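PDB 5TP4: amidase, hydantoinase/carbamoylase family from Burkholderia ambifaria, which probably hydrolyses N-carbamoyl-L-amino acids or related amides with the help of zinc, as a member of the peptidase M20 family. Local coordinates for residues L43-D46 against D47-R51; D52-A55 against Q56-D60; A110-E113 against V114-L118; D400-R403 against G404-L408. All coordinates share one frame; numbering follows the deposited sequence.

Contact 1. Residues L43-D46 against D47-R51; sequences LTDD and DRRGR. With EDO (1,2-ethanediol), chain C.
Leu43 meets Asp47 through its backbone and Arg51 through its side chain. Its N-H points at Asp47 OD2 in a nearly straight bond (Leu43 N to Asp47 OD2 2.7 Å, N-H...O 173°), while Arg51 NE reaches the same OD2 from the opposite face of the carboxylate at 3.1 Å. A chi1 of -169° swings the Asp47 carboxylate back toward the residues before the helix, and the two donors limit its rotation. Leu43 CD2 lies over one face of the Arg51 guanidinium, 3.7 Å from NH2, and the leucine also packs on helix 172-179; Arg51 NH1 and NH2 bond to Gly71 and Thr135. Thr44 is the N-cap of helix 45-60: its OG1 takes a weak bond from Asp47 N at 3.5 Å and also bonds with Leu41 O. Asp45 and Asp46 fill the first turn, where acidic groups probably suit the positive end of the helix dipole. Asp45 OD1 forms a long salt bridge with Arg48 NH2 (3.6 Å), and water 1 joins that oxygen to Arg48 NE. The CB of Asp45 sits over a face of the Arg49 guanidinium. Asp46 OD1 receives Arg49 NH1 at 2.8 Å: the oxygen lies in the guanidinium plane, but the nitrogen stands above the carboxylate plane. A 1,2-ethanediol hydroxyl donates to that same OD1.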
loop_
_atom_site.group_PDB
_atom_site.type_symbol
_atom_site.label_atom_id
_atom_site.label_comp_id
_atom_site.label_asym_id
_atom_site.label_seq_id
_atom_site.Cartn_x
_atom_site.Cartn_y
_atom_site.Cartn_z
ATOM N N LEU B 43 0.326 -31.982 -11.752
ATOM C CA LEU B 43 -0.218 -33.254 -11.263
ATOM C C LEU B 43 -1.734 -33.270 -11.108
ATOM O O LEU B 43 -2.269 -34.209 -10.508
ATOM C CB LEU B 43 0.449 -33.681 -9.943
ATOM C CG LEU B 43 1.983 -33.643 -10.077
ATOM C CD1 LEU B 43 2.664 -34.122 -8.774
ATOM C CD2 LEU B 43 2.498 -34.473 -11.257
ATOM N N THR B 44 -2.446 -32.285 -11.652
ATOM C CA THR B 44 -3.880 -32.393 -11.791
ATOM C C THR B 44 -4.204 -33.243 -13.011
ATOM O O THR B 44 -3.321 -33.600 -13.788
ATOM C CB THR B 44 -4.531 -31.019 -11.936
ATOM O OG1 THR B 44 -4.006 -30.366 -13.103
ATOM C CG2 THR B 44 -4.275 -30.165 -10.691
ATOM N N ASP B 45 -5.497 -33.577 -13.156
ATOM C CA ASP B 45 -5.956 -34.335 -14.321
ATOM C C ASP B 45 -5.519 -33.686 -15.635
ATOM O O ASP B 45 -5.054 -34.378 -16.546
ATOM C CB ASP B 45 -7.476 -34.491 -14.299
ATOM C CG ASP B 45 -7.960 -35.513 -13.283
ATOM O OD1 ASP B 45 -7.154 -36.328 -12.788
ATOM O OD2 ASP B 45 -9.174 -35.517 -12.988
ATOM N N ASP B 46 -5.636 -32.353 -15.754
ATOM C CA ASP B 46 -5.224 -31.721 -17.009
ATOM C C ASP B 46 -3.716 -31.749 -17.213
ATOM O O ASP B 46 -3.261 -31.869 -18.357
ATOM C CB ASP B 46 -5.760 -30.286 -17.099
ATOM C CG ASP B 46 -7.211 -30.257 -17.541
ATOM O OD1 ASP B 46 -7.610 -31.181 -18.306
ATOM O OD2 ASP B 46 -7.957 -29.335 -17.130
ATOM N N ASP B 47 -2.913 -31.666 -16.136
ATOM C CA ASP B 47 -1.477 -31.921 -16.293
ATOM C C ASP B 47 -1.227 -33.340 -16.795
ATOM O O ASP B 47 -0.454 -33.546 -17.736
ATOM C CB ASP B 47 -0.742 -31.675 -14.967
ATOM C CG ASP B 47 0.794 -31.666 -15.110
ATOM O OD1 ASP B 47 1.340 -31.123 -16.100
ATOM O OD2 ASP B 47 1.477 -32.193 -14.175
ATOM N N ARG B 48 -1.927 -34.332 -16.224
ATOM C CA ARG B 48 -1.756 -35.699 -16.699
ATOM C C ARG B 48 -2.143 -35.824 -18.172
ATOM O O ARG B 48 -1.479 -36.536 -18.935
ATOM C CB ARG B 48 -2.574 -36.650 -15.817
ATOM C CG ARG B 48 -2.490 -38.112 -16.193
ATOM C CD ARG B 48 -3.730 -38.553 -16.920
ATOM N NE ARG B 48 -4.954 -38.325 -16.140
ATOM C CZ ARG B 48 -6.172 -38.334 -16.663
ATOM N NH1 ARG B 48 -6.335 -38.575 -17.953
ATOM N NH2 ARG B 48 -7.232 -38.107 -15.900
ATOM N N ARG B 49 -3.214 -35.134 -18.599
ATOM C CA ARG B 49 -3.628 -35.228 -20.000
ATOM C C ARG B 49 -2.574 -34.636 -20.918
ATOM O O ARG B 49 -2.327 -35.169 -22.005
ATOM C CB ARG B 49 -4.997 -34.542 -20.219
ATOM C CG ARG B 49 -6.148 -35.268 -19.525
ATOM C CD ARG B 49 -7.468 -34.501 -19.510
ATOM N NE ARG B 49 -8.438 -35.268 -18.735
ATOM C CZ ARG B 49 -9.119 -34.786 -17.707
ATOM N NH1 ARG B 49 -8.954 -33.507 -17.361
ATOM N NH2 ARG B 49 -9.963 -35.570 -17.040
ATOM N N GLY B 50 -1.923 -33.549 -20.488
ATOM C CA GLY B 50 -0.856 -32.963 -21.296
ATOM C C GLY B 50 0.383 -33.837 -21.333
ATOM O O GLY B 50 0.995 -34.024 -22.390
ATOM N N ARG B 51 0.779 -34.369 -20.174
ATOM C CA ARG B 51 1.889 -35.320 -20.121
ATOM C C ARG B 51 1.627 -36.501 -21.043
ATOM O O ARG B 51 2.512 -36.922 -21.800
ATOM C CB ARG B 51 2.063 -35.820 -18.686
ATOM C CG ARG B 51 2.594 -34.816 -17.691
ATOM C CD ARG B 51 2.243 -35.281 -16.233
ATOM N NE ARG B 51 3.087 -34.587 -15.267
ATOM C CZ ARG B 51 4.242 -35.074 -14.807
ATOM N NH1 ARG B 51 4.666 -36.273 -15.198
ATOM N NH2 ARG B 51 4.975 -34.364 -13.962
HETATM C C1 EDO C . -8.879 -30.945 -21.251
HETATM O O1 EDO C . -9.807 -31.301 -20.216
HETATM C C2 EDO C . -9.431 -29.765 -22.046
HETATM O O2 EDO C . -9.684 -28.707 -21.126
HETATM O O HOH W 1 -4.762 -37.966 -13.309
HETATM O O HOH W 2 -10.860 -34.145 -14.218
#

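Contact 2. Residues D52-A55 against Q56-D60; sequences DLFA and QWCRD
Leu53 and Trp57, one helical turn apart, form a close apolar pair on helix 45-60. Leu53 CG stands over the six-membered ring of the indole, 3.9 Å from its centroid and 19° off the normal, a CH-pi contact. Both methyls lie along the same ring system: Leu53 CD1 is 3.7 Å from Trp57 NE1, and CD2 reaches CZ2 and CH2. Next to them, Cys58 SG lies over a face of Phe54, 3.6 Å from the ring centroid, in a sulfur-aromatic contact. The phenyl group, CG opposite the backbone N (chi1 173°), leans along the helix toward Cys58, whose small polarisable sulfur suits this close approach. Ala55 belongs to the packed part too, its small methyl fitting against Val65 of strand 64-67, which Cys58 also meets. The solvent side is looser and polar. Arg59 stretches back along the helix, its NH2 3.8 Å from Ala55 CB, and water 3 connects its NH1 to Asp52 O, bridging the long cation to the backbone instead of to an acid. Gln56 and Asp60, two exposed polar side chains one turn apart, pair with each other: Gln56 NE2 donates to Asp60 OD2 at 3.2 Å, on the syn side of the carboxylate, with a weak second bond to OD1. Phe54 and Trp57 also pack against helices 17-28 and 105-121. This is the pattern of an amphipathic helix lying on the sheet of an alpha/beta domain.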
loop_
_atom_site.group_PDB
_atom_site.type_symbol
_atom_site.label_atom_id
_atom_site.label_comp_id
_atom_site.label_asym_id
_atom_site.label_seq_id
_atom_site.Cartn_x
_atom_site.Cartn_y
_atom_site.Cartn_z
ATOM N N ASP B 52 0.404 -37.053 -20.976
ATOM C CA ASP B 52 0.062 -38.240 -21.750
ATOM C C ASP B 52 0.057 -37.960 -23.246
ATOM O O ASP B 52 0.496 -38.808 -24.035
ATOM C CB ASP B 52 -1.307 -38.768 -21.323
ATOM C CG ASP B 52 -1.251 -39.591 -20.041
ATOM O OD1 ASP B 52 -0.152 -39.735 -19.469
ATOM O OD2 ASP B 52 -2.310 -40.110 -19.611
ATOM N N LEU B 53 -0.499 -36.811 -23.657
ATOM C CA LEU B 53 -0.435 -36.402 -25.064
ATOM C C LEU B 53 1.009 -36.312 -25.543
ATOM O O LEU B 53 1.363 -36.888 -26.579
ATOM C CB LEU B 53 -1.146 -35.065 -25.257
ATOM C CG LEU B 53 -1.157 -34.551 -26.701
ATOM C CD1 LEU B 53 -1.825 -35.600 -27.588
ATOM C CD2 LEU B 53 -1.917 -33.192 -26.787
ATOM N N PHE B 54 1.858 -35.574 -24.803
ATOM C CA PHE B 54 3.283 -35.489 -25.123
ATOM C C PHE B 54 3.929 -36.871 -25.205
ATOM O O PHE B 54 4.693 -37.156 -26.138
ATOM C CB PHE B 54 3.988 -34.635 -24.072
ATOM C CG PHE B 54 5.482 -34.616 -24.204
ATOM C CD1 PHE B 54 6.089 -34.044 -25.302
ATOM C CD2 PHE B 54 6.268 -35.182 -23.208
ATOM C CE1 PHE B 54 7.487 -34.044 -25.416
ATOM C CE2 PHE B 54 7.659 -35.172 -23.310
ATOM C CZ PHE B 54 8.258 -34.596 -24.422
ATOM N N ALA B 55 3.657 -37.739 -24.222
ATOM C CA ALA B 55 4.311 -39.049 -24.220
ATOM C C ALA B 55 3.907 -39.833 -25.446
ATOM O O ALA B 55 4.730 -40.508 -26.073
ATOM C CB ALA B 55 3.955 -39.859 -22.956
ATOM N N GLN B 56 2.636 -39.738 -25.813
ATOM C CA GLN B 56 2.153 -40.454 -26.984
ATOM C C GLN B 56 2.884 -39.992 -28.237
ATOM O O GLN B 56 3.343 -40.808 -29.047
ATOM C CB GLN B 56 0.648 -40.237 -27.129
ATOM C CG GLN B 56 0.117 -40.791 -28.432
ATOM C CD GLN B 56 0.106 -42.304 -28.434
ATOM O OE1 GLN B 56 -0.382 -42.937 -27.488
ATOM N NE2 GLN B 56 0.648 -42.899 -29.495
ATOM N N TRP B 57 2.998 -38.674 -28.414
ATOM C CA TRP B 57 3.743 -38.133 -29.545
ATOM C C TRP B 57 5.177 -38.646 -29.555
ATOM O O TRP B 57 5.711 -39.003 -30.613
ATOM C CB TRP B 57 3.745 -36.609 -29.477
ATOM C CG TRP B 57 2.418 -36.019 -29.806
ATOM C CD1 TRP B 57 1.398 -36.624 -30.429
ATOM C CD2 TRP B 57 2.012 -34.667 -29.552
ATOM N NE1 TRP B 57 0.335 -35.735 -30.583
ATOM C CE2 TRP B 57 0.700 -34.526 -30.042
ATOM C CE3 TRP B 57 2.627 -33.571 -28.934
ATOM C CZ2 TRP B 57 -0.005 -33.323 -29.949
ATOM C CZ3 TRP B 57 1.932 -32.376 -28.848
ATOM C CH2 TRP B 57 0.621 -32.271 -29.349
ATOM N N CYS B 58 5.815 -38.688 -28.383
ATOM C CA CYS B 58 7.198 -39.158 -28.322
ATOM C C CYS B 58 7.312 -40.607 -28.747
ATOM O O CYS B 58 8.227 -40.971 -29.500
ATOM C CB CYS B 58 7.755 -38.998 -26.912
ATOM S SG CYS B 58 8.060 -37.279 -26.471
ATOM N N ARG B 59 6.395 -41.459 -28.267
ATOM C CA ARG B 59 6.432 -42.860 -28.656
ATOM C C ARG B 59 6.153 -43.024 -30.142
ATOM O O ARG B 59 6.756 -43.884 -30.791
ATOM C CB ARG B 59 5.434 -43.662 -27.821
ATOM C CG ARG B 59 5.788 -43.699 -26.339
ATOM C CD ARG B 59 4.910 -44.751 -25.616
ATOM N NE ARG B 59 4.901 -44.515 -24.171
ATOM C CZ ARG B 59 3.965 -43.799 -23.554
ATOM N NH1 ARG B 59 2.962 -43.296 -24.260
ATOM N NH2 ARG B 59 4.025 -43.605 -22.245
ATOM N N ASP B 60 5.257 -42.200 -30.695
ATOM C CA ASP B 60 5.010 -42.223 -32.135
ATOM C C ASP B 60 6.238 -41.787 -32.923
ATOM O O ASP B 60 6.369 -42.154 -34.091
ATOM C CB ASP B 60 3.833 -41.305 -32.511
ATOM C CG ASP B 60 2.483 -41.799 -31.973
ATOM O OD1 ASP B 60 2.337 -43.020 -31.707
ATOM O OD2 ASP B 60 1.573 -40.947 -31.828
HETATM O O HOH W 3 0.477 -41.601 -23.313
#

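Contact 3. Residues A110-E113 against V114-L118; sequences AGLE and VVRTL
Regular i to i+4 hydrogen bonds run from Ala110 O to Val114 N through to Glu113 O to Thr117 N, the last at 2.8 Å, so the nine residues form unbroken alpha-helix. They belong to helix 105-121 of the alpha/beta domain in this M20-family protein, and its buried faces explain the small and branched apolar residues. Ala110 lets helix 398-416 come close; Val114 packs on the same helix, and Val115 turns to strand 129-133. Leu112 covers one face of the Arg116 guanidinium: its CD2 stands 3.8 Å from Arg116 CZ, over the centre of the group, while CG approaches NE. The arginine chain is extended from CG to NE, carrying its flat head along the leucine, and the head also makes a cation-pi contact with Trp57. Glu113 does not reach that guanidinium directly, its OE1 being 4.8 Å from Arg116 NH1; water 4 spans the gap, donating to OE1 and accepting from NH1. The other oxygen has protein partners of its own: Glu113 OE2 has a salt bridge to Arg19 and accepts from the backbone N of Asp16, partners that would probably favour the charged carboxylate in this buried place. Thr117, with OG1 anti to its carbonyl carbon (chi1 -77°), turns its hydroxyl back along the helix. The OG1 donates to Glu113 OE2 at 2.7 Å from above the carboxylate plane, 36° out of it.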
loop_
_atom_site.group_PDB
_atom_site.type_symbol
_atom_site.label_atom_id
_atom_site.label_comp_id
_atom_site.label_asym_id
_atom_site.label_seq_id
_atom_site.Cartn_x
_atom_site.Cartn_y
_atom_site.Cartn_z
ATOM N N ALA B 110 9.546 -28.075 -28.665
ATOM C CA ALA B 110 10.724 -27.881 -29.503
ATOM C C ALA B 110 11.600 -29.124 -29.480
ATOM O O ALA B 110 12.076 -29.568 -30.523
ATOM C CB ALA B 110 11.517 -26.659 -29.038
ATOM N N GLY B 111 11.779 -29.729 -28.308
ATOM C CA GLY B 111 12.521 -30.976 -28.261
ATOM C C GLY B 111 11.875 -32.060 -29.102
ATOM O O GLY B 111 12.560 -32.788 -29.827
ATOM N N LEU B 112 10.552 -32.193 -29.011
ATOM C CA LEU B 112 9.880 -33.193 -29.839
ATOM C C LEU B 112 10.101 -32.902 -31.318
ATOM O O LEU B 112 10.345 -33.814 -32.114
ATOM C CB LEU B 112 8.386 -33.232 -29.510
ATOM C CG LEU B 112 7.515 -34.131 -30.403
ATOM C CD1 LEU B 112 7.883 -35.618 -30.269
ATOM C CD2 LEU B 112 6.036 -33.913 -30.018
ATOM N N GLU B 113 10.024 -31.631 -31.715
ATOM C CA GLU B 113 10.207 -31.351 -33.132
ATOM C C GLU B 113 11.648 -31.626 -33.554
ATOM O O GLU B 113 11.887 -32.081 -34.675
ATOM C CB GLU B 113 9.776 -29.910 -33.454
ATOM C CG GLU B 113 10.123 -29.421 -34.882
ATOM C CD GLU B 113 9.519 -30.296 -35.975
ATOM O OE1 GLU B 113 8.415 -30.848 -35.754
ATOM O OE2 GLU B 113 10.157 -30.424 -37.060
ATOM N N VAL B 114 12.619 -31.360 -32.673
ATOM C CA VAL B 114 13.995 -31.761 -32.954
ATOM C C VAL B 114 14.063 -33.242 -33.306
ATOM O O VAL B 114 14.663 -33.638 -34.311
ATOM C CB VAL B 114 14.906 -31.418 -31.762
ATOM C CG1 VAL B 114 16.261 -32.118 -31.893
ATOM C CG2 VAL B 114 15.101 -29.902 -31.717
ATOM N N VAL B 115 13.429 -34.079 -32.497
ATOM C CA VAL B 115 13.467 -35.512 -32.757
ATOM C C VAL B 115 12.737 -35.849 -34.056
ATOM O O VAL B 115 13.231 -36.643 -34.865
ATOM C CB VAL B 115 12.894 -36.276 -31.564
ATOM C CG1 VAL B 115 12.657 -37.779 -31.930
ATOM C CG2 VAL B 115 13.882 -36.159 -30.377
ATOM N N ARG B 116 11.570 -35.246 -34.288
ATOM C CA ARG B 116 10.828 -35.551 -35.511
ATOM C C ARG B 116 11.633 -35.161 -36.738
ATOM O O ARG B 116 11.620 -35.867 -37.756
ATOM C CB ARG B 116 9.487 -34.818 -35.526
ATOM C CG ARG B 116 8.489 -35.359 -34.511
ATOM C CD ARG B 116 7.249 -34.440 -34.441
ATOM N NE ARG B 116 6.137 -35.118 -33.777
ATOM C CZ ARG B 116 4.942 -34.562 -33.602
ATOM N NH1 ARG B 116 4.738 -33.304 -34.001
ATOM N NH2 ARG B 116 3.954 -35.260 -33.040
ATOM N N THR B 117 12.363 -34.052 -36.641
ATOM C CA THR B 117 13.244 -33.638 -37.730
ATOM C C THR B 117 14.409 -34.613 -37.918
ATOM O O THR B 117 14.715 -35.004 -39.055
ATOM C CB THR B 117 13.708 -32.196 -37.470
ATOM O OG1 THR B 117 12.613 -31.312 -37.808
ATOM C CG2 THR B 117 14.938 -31.837 -38.302
ATOM N N LEU B 118 15.037 -35.059 -36.832
ATOM C CA LEU B 118 16.098 -36.056 -36.969
ATOM C C LEU B 118 15.573 -37.349 -37.583
ATOM O O LEU B 118 16.259 -37.972 -38.395
ATOM C CB LEU B 118 16.736 -36.339 -35.608
ATOM C CG LEU B 118 17.441 -35.132 -34.984
ATOM C CD1 LEU B 118 18.065 -35.530 -33.677
ATOM C CD2 LEU B 118 18.514 -34.512 -35.943
HETATM O O HOH W 4 6.423 -31.112 -34.069
#

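Contact 4. Residues D400-R403 against G404-L408; sequences DVTR and GTNVL
Thr405 lays its hydroxyl against the carbonyl of Val401 one turn earlier, donating from OG1 to Val401 O at 2.8 Å. The same oxygen accepts from Thr405 N at 3.2 Å, and the two donors approach from opposite faces of the carbonyl plane. OG1 is held beside the backbone N (chi1 -48°), within reach of this carbonyl; threonine thus satisfies its hydroxyl within a buried helix, while Tyr106 OH bonds to both oxygens. Asn406 runs alongside Thr402, with ND2 4.1 Å from the methyl CG2. Its amide is tied elsewhere, OD1 to Ile15 N and ND2 to Tyr355 OH, so a polar residue suits this buried position. The Thr402 hydroxyl turns instead to Pro398 O. Arg403 bends at its third torsion (chi3 -70°) and brings NH2 to Asp400 OD1 at 2.9 Å, a salt bridge whose hydrogen bond is weak. Gly404 is buried, and its N bonds to Asp400 O at 2.9 Å. Within helix 398-416, Val401 faces helix 17-28, Thr405 and Leu408 lie on Ala110 of helix 105-121, and Val407 meets helix 340-353.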
loop_
_atom_site.group_PDB
_atom_site.type_symbol
_atom_site.label_atom_id
_atom_site.label_comp_id
_atom_site.label_asym_id
_atom_site.label_seq_id
_atom_site.Cartn_x
_atom_site.Cartn_y
_atom_site.Cartn_z
ATOM N N ASP B 400 9.259 -16.975 -35.257
ATOM C CA ASP B 400 10.218 -16.952 -34.153
ATOM C C ASP B 400 10.289 -18.316 -33.484
ATOM O O ASP B 400 11.374 -18.798 -33.138
ATOM C CB ASP B 400 9.818 -15.886 -33.139
ATOM C CG ASP B 400 9.954 -14.483 -33.692
ATOM O OD1 ASP B 400 10.781 -14.293 -34.610
ATOM O OD2 ASP B 400 9.240 -13.579 -33.206
ATOM N N VAL B 401 9.124 -18.959 -33.328
ATOM C CA VAL B 401 9.079 -20.331 -32.837
ATOM C C VAL B 401 9.933 -21.223 -33.723
ATOM O O VAL B 401 10.767 -22.008 -33.246
ATOM C CB VAL B 401 7.616 -20.818 -32.786
ATOM C CG1 VAL B 401 7.550 -22.342 -32.713
ATOM C CG2 VAL B 401 6.874 -20.152 -31.615
ATOM N N THR B 402 9.750 -21.112 -35.030
ATOM C CA THR B 402 10.524 -21.947 -35.942
ATOM C C THR B 402 12.015 -21.664 -35.823
ATOM O O THR B 402 12.822 -22.587 -35.682
ATOM C CB THR B 402 10.056 -21.724 -37.372
ATOM O OG1 THR B 402 8.667 -22.040 -37.472
ATOM C CG2 THR B 402 10.861 -22.623 -38.351
ATOM N N ARG B 403 12.410 -20.388 -35.914
ATOM C CA ARG B 403 13.843 -20.091 -35.964
ATOM C C ARG B 403 14.546 -20.403 -34.645
ATOM O O ARG B 403 15.674 -20.904 -34.649
ATOM C CB ARG B 403 14.054 -18.639 -36.379
ATOM C CG ARG B 403 13.674 -18.414 -37.874
ATOM C CD ARG B 403 13.802 -17.002 -38.307
ATOM N NE ARG B 403 12.779 -16.176 -37.692
ATOM C CZ ARG B 403 12.576 -14.895 -37.977
ATOM N NH1 ARG B 403 13.339 -14.282 -38.885
ATOM N NH2 ARG B 403 11.609 -14.234 -37.345
ATOM N N GLY B 404 13.894 -20.162 -33.505
ATOM C CA GLY B 404 14.484 -20.582 -32.246
ATOM C C GLY B 404 14.733 -22.082 -32.197
ATOM O O GLY B 404 15.741 -22.540 -31.642
ATOM N N THR B 405 13.811 -22.872 -32.770
ATOM C CA THR B 405 13.982 -24.321 -32.775
ATOM C C THR B 405 15.058 -24.763 -33.768
ATOM O O THR B 405 15.760 -25.751 -33.510
ATOM C CB THR B 405 12.652 -25.001 -33.054
ATOM O OG1 THR B 405 11.665 -24.422 -32.197
ATOM C CG2 THR B 405 12.697 -26.507 -32.752
ATOM N N ASN B 406 15.211 -24.061 -34.892
ATOM C CA ASN B 406 16.361 -24.313 -35.766
ATOM C C ASN B 406 17.672 -24.125 -35.017
ATOM O O ASN B 406 18.620 -24.902 -35.202
ATOM C CB ASN B 406 16.325 -23.404 -36.987
ATOM C CG ASN B 406 15.266 -23.827 -37.984
ATOM O OD1 ASN B 406 14.824 -24.986 -37.991
ATOM N ND2 ASN B 406 14.879 -22.900 -38.862
ATOM N N VAL B 407 17.749 -23.089 -34.171
ATOM C CA VAL B 407 18.965 -22.869 -33.389
ATOM C C VAL B 407 19.134 -23.975 -32.359
ATOM O O VAL B 407 20.233 -24.528 -32.191
ATOM C CB VAL B 407 18.931 -21.480 -32.724
ATOM C CG1 VAL B 407 20.037 -21.372 -31.658
ATOM C CG2 VAL B 407 19.118 -20.390 -33.796
ATOM N N LEU B 408 18.051 -24.326 -31.656
ATOM C CA LEU B 408 18.115 -25.413 -30.681
ATOM C C LEU B 408 18.588 -26.695 -31.340
ATOM O O LEU B 408 19.470 -27.393 -30.827
ATOM C CB LEU B 408 16.742 -25.627 -30.049
ATOM C CG LEU B 408 16.645 -26.786 -29.024
ATOM C CD1 LEU B 408 17.501 -26.407 -27.781
ATOM C CD2 LEU B 408 15.194 -27.035 -28.647
#

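Contacts 1 and 2 follow each other on helix 45-60, their centres about 13 Å apart, and both are partly buried. Contact 1 is rich in charge, as befits a helix start with exposed residues; contact 2 divides into an aromatic side packed on two helices and a polar, watery outer one. Contacts 3 and 4 are more deeply buried and combine apolar packing on neighbouring helices with polar groups that find partners in the protein or, for Arg116, through a water. Direct packing joins 2 to 3, with Trp57 CB 3.6 Å from Leu112 CD2, and 3 to 4, with Ala110 CB 3.7 Å from Leu408 CD2. Helix 105-121 therefore lies between the other two helices, whereas contacts 1 and 4 do not touch.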